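PDB 5Y02: hydroxynitrile lyase from Passiflora edulis, which probably cleaves cyanohydrins such as (R)-mandelonitrile into an aldehyde and hydrogen cyanide, working as a homodimer. Local coordinates for residues V7-N13 with H63-F69; A58-T62 with E96-V100. One frame throughout, in Å; residues are numbered along the deposited sequence.

Contact 1. Residues V7-N13 with H63-F69; sequences VRHIVFN and HAYESTF. With MXN ((2R)-hydroxy(phenyl)ethanenitrile), chain M.
Val7-Asn13 and His63-Phe69 pair as antiparallel strands, their axes 4.7 Å apart and 168° between directions, with hydrogen-bonded pairs at Val7-Phe69, His9-Ser67, Val11-Tyr65 and Asn13-His63. On the face bearing Arg8, bends at chi2 and chi3 fold its guanidinium back over strand 63-69: NH1 donates to Thr68 OG1 at 2.8 Å and NH2 to Glu66 OE1 at 3.0 Å, the latter a salt bridge. Both acceptors lie near the guanidinium plane, yet OE1 is met from above its carboxylate plane, and a water links it to NH1. Glu66 OE2 turns to Arg8 and Tyr103 of the second subunit.

On the other face His9 CG, anti to the backbone N (chi1 173°), carries the imidazole out from the sheet to the ligand; the edge of Phe69 meets its face, offset edge-to-face, planes at 84°. His9 NE2 hydrogen-bonds the hydroxyl O10 of (R)-mandelonitrile at 2.6 Å. Tyr65 OH, also hydrogen-bonded to Tyr15 OH, donates to Asn13 OD1 at 2.8 Å, from above the amide carbonyl plane. The chemistry divides by face: an ionic network joins subunits, while His9, hydrogen-bonded at ND1 to Asn102 OD1, is fixed to grip the ligand, which Tyr31 OH also hydrogen-bonds.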
loop_
_atom_site.group_PDB
_atom_site.type_symbol
_atom_site.label_atom_id
_atom_site.label_comp_id
_atom_site.label_asym_id
_atom_site.label_seq_id
_atom_site.Cartn_x
_atom_site.Cartn_y
_atom_site.Cartn_z
ATOM N N VAL A 7 10.091 -7.851 -4.339
ATOM C CA VAL A 7 9.845 -6.795 -3.347
ATOM C C VAL A 7 8.746 -5.864 -3.830
ATOM O O VAL A 7 8.845 -5.332 -4.942
ATOM C CB VAL A 7 11.103 -5.912 -3.155
ATOM C CG1 VAL A 7 10.808 -4.719 -2.251
ATOM C CG2 VAL A 7 12.274 -6.716 -2.604
ATOM N N ARG A 8 7.731 -5.645 -2.989
ATOM C CA ARG A 8 6.699 -4.658 -3.240
ATOM C C ARG A 8 7.086 -3.355 -2.561
ATOM O O ARG A 8 7.526 -3.346 -1.416
ATOM C CB ARG A 8 5.345 -5.120 -2.711
ATOM C CG ARG A 8 4.797 -6.387 -3.347
ATOM C CD ARG A 8 4.242 -6.116 -4.745
ATOM N NE ARG A 8 2.955 -5.420 -4.722
ATOM C CZ ARG A 8 2.487 -4.637 -5.698
ATOM N NH1 ARG A 8 3.197 -4.380 -6.803
ATOM N NH2 ARG A 8 1.284 -4.079 -5.568
ATOM N N HIS A 9 6.877 -2.261 -3.271
ATOM C CA HIS A 9 7.219 -0.928 -2.807
ATOM C C HIS A 9 5.922 -0.126 -2.887
ATOM O O HIS A 9 5.431 0.174 -3.984
ATOM C CB HIS A 9 8.314 -0.358 -3.715
ATOM C CG HIS A 9 8.668 1.076 -3.459
ATOM N ND1 HIS A 9 9.387 1.481 -2.356
ATOM C CD2 HIS A 9 8.500 2.183 -4.226
ATOM C CE1 HIS A 9 9.600 2.785 -2.425
ATOM N NE2 HIS A 9 9.076 3.237 -3.548
ATOM N N ILE A 10 5.369 0.195 -1.721
ATOM C CA ILE A 10 4.090 0.879 -1.635
ATOM C C ILE A 10 4.255 2.189 -0.898
ATOM O O ILE A 10 4.733 2.203 0.213
ATOM C CB ILE A 10 2.990 0.080 -0.899
ATOM C CG1 ILE A 10 2.927 -1.370 -1.379
ATOM C CG2 ILE A 10 1.648 0.775 -1.080
ATOM C CD1 ILE A 10 2.557 -1.578 -2.815
ATOM N N VAL A 11 3.773 3.251 -1.528
ATOM C CA VAL A 11 3.876 4.623 -1.063
ATOM C C VAL A 11 2.461 5.156 -0.899
ATOM O O VAL A 11 1.631 5.044 -1.809
ATOM C CB VAL A 11 4.625 5.489 -2.086
ATOM C CG1 VAL A 11 4.698 6.951 -1.633
ATOM C CG2 VAL A 11 6.013 4.910 -2.328
ATOM N N PHE A 12 2.179 5.725 0.268
ATOM C CA PHE A 12 0.979 6.559 0.454
ATOM C C PHE A 12 1.471 7.993 0.701
ATOM O O PHE A 12 2.396 8.186 1.476
ATOM C CB PHE A 12 0.167 6.182 1.700
ATOM C CG PHE A 12 -0.452 4.812 1.704
ATOM C CD1 PHE A 12 -0.629 4.055 0.555
ATOM C CD2 PHE A 12 -0.931 4.313 2.900
ATOM C CE1 PHE A 12 -1.243 2.821 0.612
ATOM C CE2 PHE A 12 -1.559 3.076 2.958
ATOM C CZ PHE A 12 -1.708 2.333 1.812
ATOM N N ASN A 13 0.854 8.990 0.077
ATOM C CA ASN A 13 1.175 10.379 0.384
ATOM C C ASN A 13 -0.038 11.296 0.379
ATOM O O ASN A 13 -1.160 10.901 0.041
ATOM C CB ASN A 13 2.314 10.921 -0.521
ATOM C CG ASN A 13 1.819 11.518 -1.820
ATOM O OD1 ASN A 13 0.903 11.003 -2.437
ATOM N ND2 ASN A 13 2.446 12.629 -2.253
ATOM N N HIS A 63 -3.264 9.623 -1.942
ATOM C CA HIS A 63 -2.722 8.906 -3.091
ATOM C C HIS A 63 -1.929 7.681 -2.645
ATOM O O HIS A 63 -1.242 7.695 -1.596
ATOM C CB HIS A 63 -1.754 9.784 -3.834
ATOM C CG HIS A 63 -2.382 10.896 -4.601
ATOM N ND1 HIS A 63 -2.960 11.992 -3.994
ATOM C CD2 HIS A 63 -2.450 11.115 -5.937
ATOM C CE1 HIS A 63 -3.375 12.827 -4.930
ATOM N NE2 HIS A 63 -3.078 12.322 -6.115
ATOM N N ALA A 64 -2.031 6.620 -3.450
ATOM C CA ALA A 64 -1.218 5.428 -3.289
ATOM C C ALA A 64 -0.489 5.138 -4.596
ATOM O O ALA A 64 -1.027 5.388 -5.687
ATOM C CB ALA A 64 -2.073 4.228 -2.908
ATOM N N TYR A 65 0.711 4.604 -4.454
ATOM C CA TYR A 65 1.549 4.209 -5.597
ATOM C C TYR A 65 2.165 2.854 -5.263
ATOM O O TYR A 65 2.732 2.670 -4.176
ATOM C CB TYR A 65 2.655 5.233 -5.858
ATOM C CG TYR A 65 2.222 6.661 -5.718
ATOM C CD1 TYR A 65 2.138 7.247 -4.452
ATOM C CD2 TYR A 65 1.893 7.441 -6.821
ATOM C CE1 TYR A 65 1.748 8.555 -4.287
ATOM C CE2 TYR A 65 1.497 8.769 -6.661
ATOM C CZ TYR A 65 1.432 9.320 -5.384
ATOM O OH TYR A 65 1.045 10.619 -5.165
ATOM N N GLU A 66 2.100 1.924 -6.211
ATOM C CA GLU A 66 2.634 0.595 -6.008
ATOM C C GLU A 66 3.592 0.263 -7.144
ATOM O O GLU A 66 3.352 0.640 -8.305
ATOM C CB GLU A 66 1.497 -0.442 -5.947
ATOM C CG GLU A 66 0.446 -0.300 -7.040
ATOM C CD GLU A 66 -0.595 -1.401 -7.010
ATOM O OE1 GLU A 66 -0.326 -2.472 -7.590
ATOM O OE2 GLU A 66 -1.659 -1.215 -6.366
ATOM N N SER A 67 4.653 -0.444 -6.805
ATOM C CA SER A 67 5.583 -0.971 -7.820
ATOM C C SER A 67 6.291 -2.208 -7.293
ATOM O O SER A 67 6.219 -2.550 -6.096
ATOM C CB SER A 67 6.560 0.097 -8.274
ATOM O OG SER A 67 7.242 0.700 -7.201
ATOM N N THR A 68 6.940 -2.912 -8.207
ATOM C CA THR A 68 7.538 -4.185 -7.891
ATOM C C THR A 68 8.984 -4.162 -8.365
ATOM O O THR A 68 9.255 -3.668 -9.446
ATOM C CB THR A 68 6.775 -5.332 -8.584
ATOM O OG1 THR A 68 5.430 -5.382 -8.117
ATOM C CG2 THR A 68 7.440 -6.672 -8.300
ATOM N N PHE A 69 9.887 -4.694 -7.541
ATOM C CA PHE A 69 11.291 -4.861 -7.871
ATOM C C PHE A 69 11.684 -6.330 -7.769
ATOM O O PHE A 69 11.187 -7.051 -6.912
ATOM C CB PHE A 69 12.149 -4.006 -6.950
ATOM C CG PHE A 69 11.888 -2.558 -7.115
ATOM C CD1 PHE A 69 10.805 -1.953 -6.465
ATOM C CD2 PHE A 69 12.688 -1.784 -7.960
ATOM C CE1 PHE A 69 10.536 -0.601 -6.655
ATOM C CE2 PHE A 69 12.416 -0.442 -8.142
ATOM C CZ PHE A 69 11.347 0.155 -7.481
HETATM C C1 MXN M . 10.371 7.254 -4.901
HETATM C C2 MXN M . 10.824 8.471 -4.398
HETATM C C3 MXN M . 11.977 9.068 -4.911
HETATM C C4 MXN M . 12.667 8.444 -5.944
HETATM C C5 MXN M . 12.231 7.225 -6.444
HETATM C C6 MXN M . 11.085 6.625 -5.931
HETATM C C7 MXN M . 9.162 6.646 -4.287
HETATM C C8 MXN M . 9.512 6.406 -2.868
HETATM N N9 MXN M . 9.801 6.220 -1.752
HETATM O O10 MXN M . 8.833 5.398 -4.927
HETATM O O HOH W 1 1.572 -3.254 -9.167
HETATM O O HOH W 2 5.612 2.755 -5.911
#

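Contact 2. Residues A58-T62 with E96-V100; sequences ADGFT and EKIVV
Phe61 is packed between two side chains of strand residues 97-100, Lys97 over one ring face and Val99 over the opposite one. The evidence for tight packing lies in the ring contacts: Lys97 CE sits 3.8 Å from the Phe61 centroid, only 13° off the ring normal, and on the far side Val99 CG1 approaches Phe61 CZ to 3.9 Å. Ile98 N lies at the ring edge, 3.8 Å from Phe61 CE1. Lys97 starts with CG between its backbone N and carbonyl carbon (chi1 55°) and then runs extended, its side chain crossing that of Phe61 at about a right angle, with CE over the ring centre. On this buried side Phe61 also meets Phe12 of the same chain and Leu101 of the second subunit.

The solvent side, at exposed Asp59, is looser. Lys97 NZ passes the ring off-centre, a cation-pi contact at 4.3 Å from the Phe61 centroid, and Asp59 OD2 stays 4.2 Å from Lys97 NZ, beyond salt-bridge range. The firm anchor here is the bond from Lys97 NZ to Asp59 O, 2.7 Å and almost along the C=O axis. An alanine in place of Lys97 would probably uncover one face of the Phe61 ring and leave Asp59 O without this donor.

Residues 58-61 form a type I' turn, closed by Phe61 N bonding Ala58 O at 2.9 Å, with Asp59 and Gly60 at positive phi. On the other segment, Glu96 and Lys97 both face Arg14, a classic beta bulge. The turn is thus fastened beside the bulged part of strand 95-104, an edge strand within this chain of the dimeric alpha+beta barrel fold.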
loop_
_atom_site.group_PDB
_atom_site.type_symbol
_atom_site.label_atom_id
_atom_site.label_comp_id
_atom_site.label_asym_id
_atom_site.label_seq_id
_atom_site.Cartn_x
_atom_site.Cartn_y
_atom_site.Cartn_z
ATOM N N ALA A 58 -8.173 6.246 5.811
ATOM C CA ALA A 58 -7.014 6.728 5.043
ATOM C C ALA A 58 -6.158 7.752 5.784
ATOM O O ALA A 58 -5.044 8.069 5.361
ATOM C CB ALA A 58 -7.466 7.268 3.691
ATOM N N ASP A 59 -6.679 8.276 6.896
ATOM C CA ASP A 59 -5.909 9.117 7.799
ATOM C C ASP A 59 -5.240 10.301 7.105
ATOM O O ASP A 59 -4.102 10.644 7.407
ATOM C CB ASP A 59 -4.892 8.267 8.568
ATOM C CG ASP A 59 -4.322 8.987 9.792
ATOM O OD1 ASP A 59 -4.955 9.943 10.294
ATOM O OD2 ASP A 59 -3.223 8.600 10.230
ATOM N N GLY A 60 -5.962 10.928 6.184
ATOM C CA GLY A 60 -5.469 12.098 5.472
ATOM C C GLY A 60 -4.584 11.814 4.270
ATOM O O GLY A 60 -4.261 12.741 3.531
ATOM N N PHE A 61 -4.207 10.550 4.040
ATOM C CA PHE A 61 -3.491 10.185 2.814
ATOM C C PHE A 61 -4.463 10.151 1.639
ATOM O O PHE A 61 -5.585 9.649 1.751
ATOM C CB PHE A 61 -2.757 8.854 2.984
ATOM C CG PHE A 61 -1.639 8.916 3.978
ATOM C CD1 PHE A 61 -0.385 9.424 3.596
ATOM C CD2 PHE A 61 -1.824 8.507 5.292
ATOM C CE1 PHE A 61 0.651 9.502 4.501
ATOM C CE2 PHE A 61 -0.784 8.583 6.213
ATOM C CZ PHE A 61 0.452 9.086 5.819
ATOM N N THR A 62 -4.039 10.708 0.516
ATOM C CA THR A 62 -4.908 10.855 -0.645
ATOM C C THR A 62 -4.532 9.993 -1.839
ATOM O O THR A 62 -5.396 9.721 -2.658
ATOM C CB THR A 62 -4.959 12.306 -1.115
ATOM O OG1 THR A 62 -3.641 12.742 -1.446
ATOM C CG2 THR A 62 -5.512 13.202 0.033
ATOM N N GLU A 96 3.098 16.609 1.879
ATOM C CA GLU A 96 2.701 17.049 3.224
ATOM C C GLU A 96 3.006 15.925 4.220
ATOM O O GLU A 96 3.572 16.148 5.299
ATOM C CB GLU A 96 1.223 17.435 3.238
ATOM C CG GLU A 96 0.696 17.891 4.582
ATOM C CD GLU A 96 1.433 19.105 5.117
ATOM O OE1 GLU A 96 1.846 19.991 4.324
ATOM O OE2 GLU A 96 1.604 19.156 6.343
ATOM N N LYS A 97 2.648 14.700 3.838
ATOM C CA LYS A 97 3.146 13.535 4.536
ATOM C C LYS A 97 3.287 12.327 3.631
ATOM O O LYS A 97 2.820 12.330 2.497
ATOM C CB LYS A 97 2.296 13.225 5.754
ATOM C CG LYS A 97 0.827 13.054 5.469
ATOM C CD LYS A 97 0.099 12.907 6.789
ATOM C CE LYS A 97 -1.295 12.340 6.621
ATOM N NZ LYS A 97 -1.734 11.798 7.943
ATOM N N ILE A 98 3.963 11.310 4.147
ATOM C CA ILE A 98 4.292 10.138 3.342
ATOM C C ILE A 98 4.527 8.948 4.263
ATOM O O ILE A 98 5.024 9.108 5.379
ATOM C CB ILE A 98 5.515 10.405 2.439
ATOM C CG1 ILE A 98 5.759 9.222 1.482
ATOM C CG2 ILE A 98 6.766 10.704 3.266
ATOM C CD1 ILE A 98 6.859 9.466 0.491
ATOM N N VAL A 99 4.112 7.769 3.816
ATOM C CA VAL A 99 4.528 6.521 4.438
ATOM C C VAL A 99 4.860 5.539 3.311
ATOM O O VAL A 99 4.143 5.491 2.301
ATOM C CB VAL A 99 3.476 5.951 5.412
ATOM C CG1 VAL A 99 2.130 5.754 4.737
ATOM C CG2 VAL A 99 3.944 4.654 6.043
ATOM N N VAL A 100 5.950 4.801 3.491
ATOM C CA VAL A 100 6.446 3.850 2.492
ATOM C C VAL A 100 6.766 2.532 3.175
ATOM O O VAL A 100 7.479 2.512 4.164
ATOM C CB VAL A 100 7.716 4.381 1.786
ATOM C CG1 VAL A 100 8.090 3.481 0.623
ATOM C CG2 VAL A 100 7.500 5.809 1.279
HETATM O O HOH W 3 -0.481 10.225 9.496
#

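Contacts 1 and 2 lie about 12 Å apart, centre to centre, in one stress-responsive A/B barrel domain. Their segments alternate along the chain: 7-13, 58-62, 63-69, 96-100. Segment 58-62 leads directly into strand 63-69, and strand 7-15 lies between 63-69 and 95-104 in the antiparallel sheet. Probable hydrogen bonds tie the two contacts, Phe12 N to Val99 O at 2.8 Å and Thr62 N to Asn13 O at 2.9 Å. They also meet at the ligand pocket, where His9 CE1 packs 3.5 Å from Val100 CG1. Both reach the second subunit, so strand 7-15 borders both the mandelonitrile site and the dimer interface.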